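PDB 4H5P: nucleocapsid protein from Rift Valley fever virus, which encapsidates the viral genomic RNA, shielding it from nucleases and forming the nucleocapsid that serves as template for transcription and replication. Local coordinates for residues W125-G130 and S170-Q175. Sequence-based numbering, arbitrary orientation.
Sequences WLPVTG and SLYLLQ. With nucleotides of chain E.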
loop_
_atom_site.group_PDB
_atom_site.type_symbol
_atom_site.label_atom_id
_atom_site.label_comp_id
_atom_site.label_asym_id
_atom_site.label_seq_id
_atom_site.Cartn_x
_atom_site.Cartn_y
_atom_site.Cartn_z
ATOM N N TRP A 125 -16.838 -8.801 -23.740
ATOM C CA TRP A 125 -17.164 -8.415 -22.367
ATOM C C TRP A 125 -16.026 -8.772 -21.393
ATOM O O TRP A 125 -16.158 -8.550 -20.193
ATOM C CB TRP A 125 -18.506 -9.047 -21.936
ATOM C CG TRP A 125 -19.658 -8.549 -22.756
ATOM C CD1 TRP A 125 -20.098 -7.260 -22.846
ATOM C CD2 TRP A 125 -20.452 -9.308 -23.676
ATOM N NE1 TRP A 125 -21.124 -7.171 -23.754
ATOM C CE2 TRP A 125 -21.371 -8.417 -24.272
ATOM C CE3 TRP A 125 -20.489 -10.665 -24.046
ATOM C CZ2 TRP A 125 -22.329 -8.840 -25.206
ATOM C CZ3 TRP A 125 -21.432 -11.082 -24.977
ATOM C CH2 TRP A 125 -22.344 -10.179 -25.540
ATOM N N LEU A 126 -14.892 -9.249 -21.921
ATOM C CA LEU A 126 -13.708 -9.632 -21.148
ATOM C C LEU A 126 -12.818 -8.404 -20.863
ATOM O O LEU A 126 -12.933 -7.425 -21.601
ATOM C CB LEU A 126 -12.906 -10.707 -21.921
ATOM C CG LEU A 126 -13.646 -11.994 -22.315
ATOM C CD1 LEU A 126 -12.803 -12.843 -23.240
ATOM C CD2 LEU A 126 -14.056 -12.821 -21.095
ATOM N N PRO A 127 -11.907 -8.427 -19.842
ATOM C CA PRO A 127 -11.037 -7.252 -19.598
ATOM C C PRO A 127 -10.210 -6.851 -20.831
ATOM O O PRO A 127 -9.957 -5.665 -21.034
ATOM C CB PRO A 127 -10.141 -7.718 -18.446
ATOM C CG PRO A 127 -10.995 -8.731 -17.706
ATOM C CD PRO A 127 -11.654 -9.482 -18.834
ATOM N N VAL A 128 -9.805 -7.833 -21.655
ATOM C CA VAL A 128 -9.124 -7.623 -22.939
ATOM C C VAL A 128 -9.995 -8.341 -23.967
ATOM O O VAL A 128 -10.144 -9.558 -23.885
ATOM C CB VAL A 128 -7.635 -8.066 -22.981
ATOM C CG1 VAL A 128 -7.021 -7.783 -24.348
ATOM C CG2 VAL A 128 -6.818 -7.378 -21.898
ATOM N N THR A 129 -10.649 -7.581 -24.865
ATOM C CA THR A 129 -11.589 -8.132 -25.847
ATOM C C THR A 129 -10.877 -8.831 -26.999
ATOM O O THR A 129 -9.667 -8.668 -27.178
ATOM C CB THR A 129 -12.532 -7.040 -26.378
ATOM O OG1 THR A 129 -11.768 -6.042 -27.058
ATOM C CG2 THR A 129 -13.379 -6.399 -25.268
ATOM N N GLY A 130 -11.649 -9.620 -27.752
ATOM C CA GLY A 130 -11.193 -10.330 -28.941
ATOM C C GLY A 130 -10.727 -9.356 -29.994
ATOM O O GLY A 130 -9.656 -9.536 -30.573
ATOM N N SER A 170 0.334 -16.682 -24.001
ATOM C CA SER A 170 1.092 -15.658 -23.262
ATOM C C SER A 170 0.878 -14.255 -23.835
ATOM O O SER A 170 0.998 -13.290 -23.084
ATOM C CB SER A 170 2.581 -15.977 -23.252
ATOM O OG SER A 170 2.833 -17.130 -22.472
ATOM N N LEU A 171 0.555 -14.125 -25.150
ATOM C CA LEU A 171 0.266 -12.816 -25.762
ATOM C C LEU A 171 -0.994 -12.242 -25.106
ATOM O O LEU A 171 -1.025 -11.050 -24.813
ATOM C CB LEU A 171 0.120 -12.898 -27.299
ATOM C CG LEU A 171 -0.075 -11.562 -28.055
ATOM C CD1 LEU A 171 1.218 -10.774 -28.158
ATOM C CD2 LEU A 171 -0.622 -11.789 -29.439
ATOM N N TYR A 172 -1.996 -13.113 -24.803
ATOM C CA TYR A 172 -3.198 -12.705 -24.077
ATOM C C TYR A 172 -2.858 -12.376 -22.636
ATOM O O TYR A 172 -3.303 -11.346 -22.138
ATOM C CB TYR A 172 -4.323 -13.763 -24.102
ATOM C CG TYR A 172 -5.594 -13.212 -23.484
ATOM C CD1 TYR A 172 -6.363 -12.266 -24.157
ATOM C CD2 TYR A 172 -5.957 -13.534 -22.180
ATOM C CE1 TYR A 172 -7.487 -11.694 -23.569
ATOM C CE2 TYR A 172 -7.079 -12.961 -21.578
ATOM C CZ TYR A 172 -7.849 -12.049 -22.283
ATOM O OH TYR A 172 -8.963 -11.459 -21.727
ATOM N N LEU A 173 -2.087 -13.270 -21.967
ATOM C CA LEU A 173 -1.701 -13.165 -20.555
ATOM C C LEU A 173 -0.981 -11.859 -20.277
ATOM O O LEU A 173 -1.204 -11.263 -19.229
ATOM C CB LEU A 173 -0.845 -14.372 -20.112
ATOM C CG LEU A 173 -1.581 -15.736 -19.931
ATOM C CD1 LEU A 173 -0.641 -16.801 -19.415
ATOM C CD2 LEU A 173 -2.752 -15.631 -18.938
ATOM N N LEU A 174 -0.178 -11.383 -21.248
ATOM C CA LEU A 174 0.552 -10.125 -21.179
ATOM C C LEU A 174 -0.426 -8.941 -21.119
ATOM O O LEU A 174 -0.285 -8.094 -20.241
ATOM C CB LEU A 174 1.492 -10.016 -22.404
ATOM C CG LEU A 174 2.345 -8.755 -22.577
ATOM C CD1 LEU A 174 3.339 -8.586 -21.435
ATOM C CD2 LEU A 174 3.086 -8.783 -23.906
ATOM N N GLN A 175 -1.425 -8.902 -22.025
ATOM C CA GLN A 175 -2.424 -7.829 -22.083
ATOM C C GLN A 175 -3.327 -7.866 -20.865
ATOM O O GLN A 175 -3.532 -6.836 -20.226
ATOM C CB GLN A 175 -3.283 -7.903 -23.363
ATOM C CG GLN A 175 -2.527 -8.169 -24.658
ATOM C CD GLN A 175 -1.278 -7.326 -24.854
ATOM O OE1 GLN A 175 -1.296 -6.085 -24.775
ATOM N NE2 GLN A 175 -0.162 -7.993 -25.116
ATOM P P U E 7 -11.315 -4.889 -9.430
ATOM O OP1 U E 7 -10.840 -4.911 -8.021
ATOM O OP2 U E 7 -12.734 -4.595 -9.718
ATOM O "O5'" U E 7 -10.442 -3.851 -10.282
ATOM C "C5'" U E 7 -9.188 -3.347 -9.803
ATOM C "C4'" U E 7 -8.566 -2.436 -10.847
ATOM O "O4'" U E 7 -8.136 -3.233 -11.976
ATOM C "C3'" U E 7 -9.527 -1.423 -11.434
ATOM O "O3'" U E 7 -9.547 -0.254 -10.624
ATOM C "C2'" U E 7 -8.943 -1.169 -12.825
ATOM O "O2'" U E 7 -7.932 -0.179 -12.842
ATOM C "C1'" U E 7 -8.371 -2.539 -13.190
ATOM N N1 U E 7 -9.292 -3.378 -14.082
ATOM C C2 U E 7 -9.448 -3.034 -15.430
ATOM O O2 U E 7 -8.890 -2.077 -15.953
ATOM N N3 U E 7 -10.311 -3.853 -16.141
ATOM C C4 U E 7 -10.992 -4.974 -15.664
ATOM O O4 U E 7 -11.727 -5.606 -16.420
ATOM C C5 U E 7 -10.787 -5.263 -14.258
ATOM C C6 U E 7 -9.969 -4.476 -13.537
#
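Tyr172 reaches out from its helix and lays the outer end of its ring beside Val128 in the loop 125-130. The two side chains run past each other in opposite directions. Val128 CB comes to 3.7 Å from Tyr172 CE1, and Val128 CG1 is close to the same ring carbon. The carbonyl oxygen of Val128 sits at the ring edge, in the ring plane. Val128 O is 3.1 Å from Tyr172 OH, and the phenol may donate to this oxygen. Tyr172 has CG anti to its backbone N (chi1 -173°), which carries the ring off the helix to the loop. Leu126 CB lies 4.0 Å from Tyr172 OH.

The second meeting is between Val128 and Gln175, one helical turn further on. The two side chains cross at a slant. Val128 CG2 rests on the helix backbone, 3.7 Å from Gln175 C, and both methyls of Val128 touch Gln175 CB. The contact joins the loop between helices 112-122 and 130-134 to the long helix 159-180, within the all-helical phlebovirus nucleocapsid fold. Thr129 takes the N-cap position of helix 130-134, and Met133 of that helix packs on Val128, Tyr172 and Gln175.

The Gln175 chain bends at chi2 (-47°) and turns its amide back along its own helix. There Gln175 NE2 donates to Leu171 O at 3.2 Å, in the carbonyl plane.

Pro127 faces the RNA. Its CB lies 3.3 Å from O4 of U7 of chain E, while Phe176, Val179 and Ile180 of helix 159-180 also touch its ring. Trp125, important for dimerization, packs on Val25 of a neighbouring subunit.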